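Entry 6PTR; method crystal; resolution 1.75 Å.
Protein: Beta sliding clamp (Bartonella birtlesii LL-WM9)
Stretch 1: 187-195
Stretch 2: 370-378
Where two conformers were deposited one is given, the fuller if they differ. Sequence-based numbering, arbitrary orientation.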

# COMPACT_ATOMS: atom_id res chain seq x y z
N GLY C 187 8.36 3.44 27.38
CA GLY C 187 8.17 4.49 28.35
C GLY C 187 6.72 4.88 28.57
O GLY C 187 6.44 5.68 29.48
N HIS C 188 5.80 4.35 27.77
CA HIS C 188 4.38 4.65 27.92
C HIS C 188 3.58 3.36 28.07
O HIS C 188 2.70 3.28 28.92
N ARG C 189 3.87 2.39 27.20
CA ARG C 189 3.33 1.04 27.25
C ARG C 189 4.41 0.11 27.79
O ARG C 189 5.60 0.31 27.52
N LEU C 190 4.01 -0.91 28.54
CA LEU C 190 4.96 -1.95 28.90
C LEU C 190 4.27 -3.29 28.77
O LEU C 190 3.09 -3.41 29.12
N ALA C 191 5.00 -4.29 28.28
CA ALA C 191 4.47 -5.64 28.18
C ALA C 191 5.42 -6.58 28.90
O ALA C 191 6.64 -6.45 28.79
N GLN C 192 4.85 -7.51 29.67
CA GLN C 192 5.61 -8.51 30.41
C GLN C 192 4.98 -9.87 30.20
O GLN C 192 3.78 -10.04 30.45
N VAL C 193 5.78 -10.84 29.77
CA VAL C 193 5.29 -12.22 29.64
C VAL C 193 6.29 -13.16 30.30
O VAL C 193 7.51 -13.00 30.14
N ASP C 194 5.76 -14.15 31.02
CA ASP C 194 6.52 -15.17 31.73
C ASP C 194 6.19 -16.55 31.18
O ASP C 194 5.07 -16.80 30.73
N MET C 195 7.17 -17.45 31.26
CA MET C 195 6.91 -18.89 31.18
C MET C 195 7.83 -19.60 32.16
O MET C 195 8.84 -19.06 32.60
N ALA C 370 -2.86 -15.42 33.45
CA ALA C 370 -1.96 -15.15 34.54
C ALA C 370 -0.51 -14.96 34.12
O ALA C 370 0.32 -14.63 34.97
N GLU C 371 -0.17 -15.16 32.85
CA GLU C 371 1.23 -15.14 32.44
C GLU C 371 1.64 -13.84 31.73
O GLU C 371 2.84 -13.56 31.65
N VAL C 372 0.68 -13.05 31.26
CA VAL C 372 0.94 -11.84 30.47
C VAL C 372 0.27 -10.66 31.16
O VAL C 372 -0.90 -10.74 31.54
N LEU C 373 0.98 -9.53 31.26
CA LEU C 373 0.32 -8.32 31.72
C LEU C 373 0.82 -7.14 30.91
O LEU C 373 1.93 -7.17 30.36
N TYR C 374 0.01 -6.10 30.87
CA TYR C 374 0.39 -4.87 30.21
C TYR C 374 0.25 -3.72 31.20
O TYR C 374 -0.60 -3.74 32.09
N VAL C 375 1.10 -2.72 31.03
CA VAL C 375 1.01 -1.50 31.81
C VAL C 375 0.90 -0.32 30.85
O VAL C 375 1.59 -0.27 29.83
N LEU C 376 0.03 0.63 31.18
CA LEU C 376 -0.12 1.80 30.32
C LEU C 376 -0.17 3.06 31.18
O LEU C 376 -0.98 3.15 32.11
N MET C 377 0.70 4.03 30.85
CA MET C 377 0.70 5.30 31.57
C MET C 377 -0.45 6.18 31.08
O MET C 377 -0.71 6.25 29.88
N PRO C 378 -1.17 6.85 31.97
CA PRO C 378 -2.20 7.79 31.52
C PRO C 378 -1.59 9.06 30.94
O PRO C 378 -0.39 9.31 31.03

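The two stretches meet as neighbouring antiparallel strands of one sheet, so the backbone makes every direct hydrogen bond between them and the side chains pack as cross-strand pairs on alternating faces. The ladder runs from Met 377 N to His 188 O (2.9 Å) down to Asp 194 N to Glu 371 O (3.0 Å), and its register dictates which side chains become neighbours.

One face carries Arg 189 with Leu 376, Ala 191 with Tyr 374, and Val 193 with Val 372, all non-hydrogen-bonded pairs. In the middle pair small meets large: Tyr 374, chi1 m, brings its CE1 to 3.6 Å from Ala 191 CB, which sits at the ring edge, while the tyrosine hydroxyl is satisfied elsewhere in the structure. Val 193 (p) and Val 372 (t) adopt different rotamers and meet CG2 to CG2 at 3.7 Å. At the other end, Leu 376, chi1 t and chi2 p, brings CD1 to 3.8 Å from CG of Arg 189; the arginine thus offers its aliphatic stem to the contact, while its guanidinium bonds beyond the stretches.

The opposite face holds Leu 190 with Val 375 and Gln 192 with Leu 373. Leu 190 and Val 375, both chi1 t, approach no closer than 4.1 Å, CB to CB, a looser fit at a hydrogen-bonded pair. Gln 192 extends with chi1 and chi2 both t, placing NE2 3.5 Å from Leu 373 CD2; Leu 373, p at both chi angles, leans its end nearer the partner strand.

That amide also has a polar role. Gln 192 NE2 donates to a water at 2.9 Å, and the water O donates to Glu 371 O at 3.0 Å and, weakly, to Asp 194 OD2 at 3.1 Å. The water thus links both stretches just before the second strand begins, where Glu 371 is still loop while the first strand runs on past Asp 194.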

# COMPACT_ATOMS: atom_id res chain seq x y z
CB HIS C 188 3.89 5.44 26.71
CG HIS C 188 4.53 6.78 26.61
ND1 HIS C 188 5.57 7.05 25.74
CD2 HIS C 188 4.34 7.92 27.33
CE1 HIS C 188 5.96 8.30 25.90
NE2 HIS C 188 5.22 8.85 26.85
CB ARG C 189 2.91 0.55 25.84
CG ARG C 189 2.01 1.51 25.05
CD ARG C 189 1.93 1.10 23.58
NE ARG C 189 3.14 1.48 22.84
CZ ARG C 189 3.31 1.26 21.54
NH1 ARG C 189 2.36 0.68 20.82
NH2 ARG C 189 4.45 1.62 20.96
CB LEU C 190 5.50 -1.79 30.33
CG LEU C 190 6.45 -2.91 30.80
CD1 LEU C 190 7.56 -2.33 31.69
CD2 LEU C 190 5.73 -4.00 31.54
CB ALA C 191 4.32 -6.09 26.69
CB GLN C 192 5.63 -8.18 31.92
CG GLN C 192 6.34 -9.25 32.73
CD GLN C 192 6.31 -8.96 34.23
OE1 GLN C 192 7.12 -8.20 34.73
NE2 GLN C 192 5.38 -9.58 34.94
CB VAL C 193 5.05 -12.61 28.16
CG1 VAL C 193 6.32 -12.44 27.29
CG2 VAL C 193 4.46 -14.02 28.08
CB ASP C 194 6.19 -15.20 33.24
CG ASP C 194 6.69 -13.98 33.97
OD1 ASP C 194 7.64 -13.35 33.49
OD2 ASP C 194 6.14 -13.65 35.04
CB MET C 195 7.14 -19.44 29.78
CG MET C 195 8.58 -19.40 29.36
SD MET C 195 8.84 -20.13 27.73
CE MET C 195 8.78 -21.88 28.12
CB ALA C 370 -2.02 -16.29 35.57
CB GLU C 371 1.53 -16.34 31.52
CG GLU C 371 1.05 -16.18 30.08
CD GLU C 371 -0.35 -16.70 29.83
OE1 GLU C 371 -0.69 -17.77 30.38
OE2 GLU C 371 -1.11 -16.05 29.08
CB VAL C 372 0.37 -11.99 29.04
CG1 VAL C 372 0.69 -10.76 28.20
CG2 VAL C 372 0.90 -13.25 28.38
CB LEU C 373 0.54 -8.07 33.22
CG LEU C 373 1.96 -7.90 33.76
CD1 LEU C 373 2.45 -6.44 33.66
CD2 LEU C 373 2.06 -8.42 35.21
CB TYR C 374 -0.46 -4.62 28.97
CG TYR C 374 -0.38 -5.79 28.04
CD1 TYR C 374 0.74 -5.96 27.22
CD2 TYR C 374 -1.38 -6.77 28.03
CE1 TYR C 374 0.85 -7.04 26.39
CE2 TYR C 374 -1.27 -7.87 27.18
CZ TYR C 374 -0.15 -8.00 26.37
OH TYR C 374 -0.03 -9.08 25.55
CB VAL C 375 2.22 -1.34 32.75
CG1 VAL C 375 2.07 -0.10 33.63
CG2 VAL C 375 2.42 -2.57 33.59
CB LEU C 376 -1.38 1.69 29.47
CG LEU C 376 -1.63 2.87 28.53
CD1 LEU C 376 -0.51 2.97 27.51
CD2 LEU C 376 -2.99 2.70 27.86
CB MET C 377 2.02 6.04 31.36
CG MET C 377 2.29 7.16 32.40
SD MET C 377 2.46 6.45 34.05
CE MET C 377 2.66 7.94 35.01
CB PRO C 378 -3.00 8.11 32.78
CG PRO C 378 -2.11 7.75 33.92
CD PRO C 378 -1.22 6.61 33.42
O HOH W 1 3.97 -11.86 33.81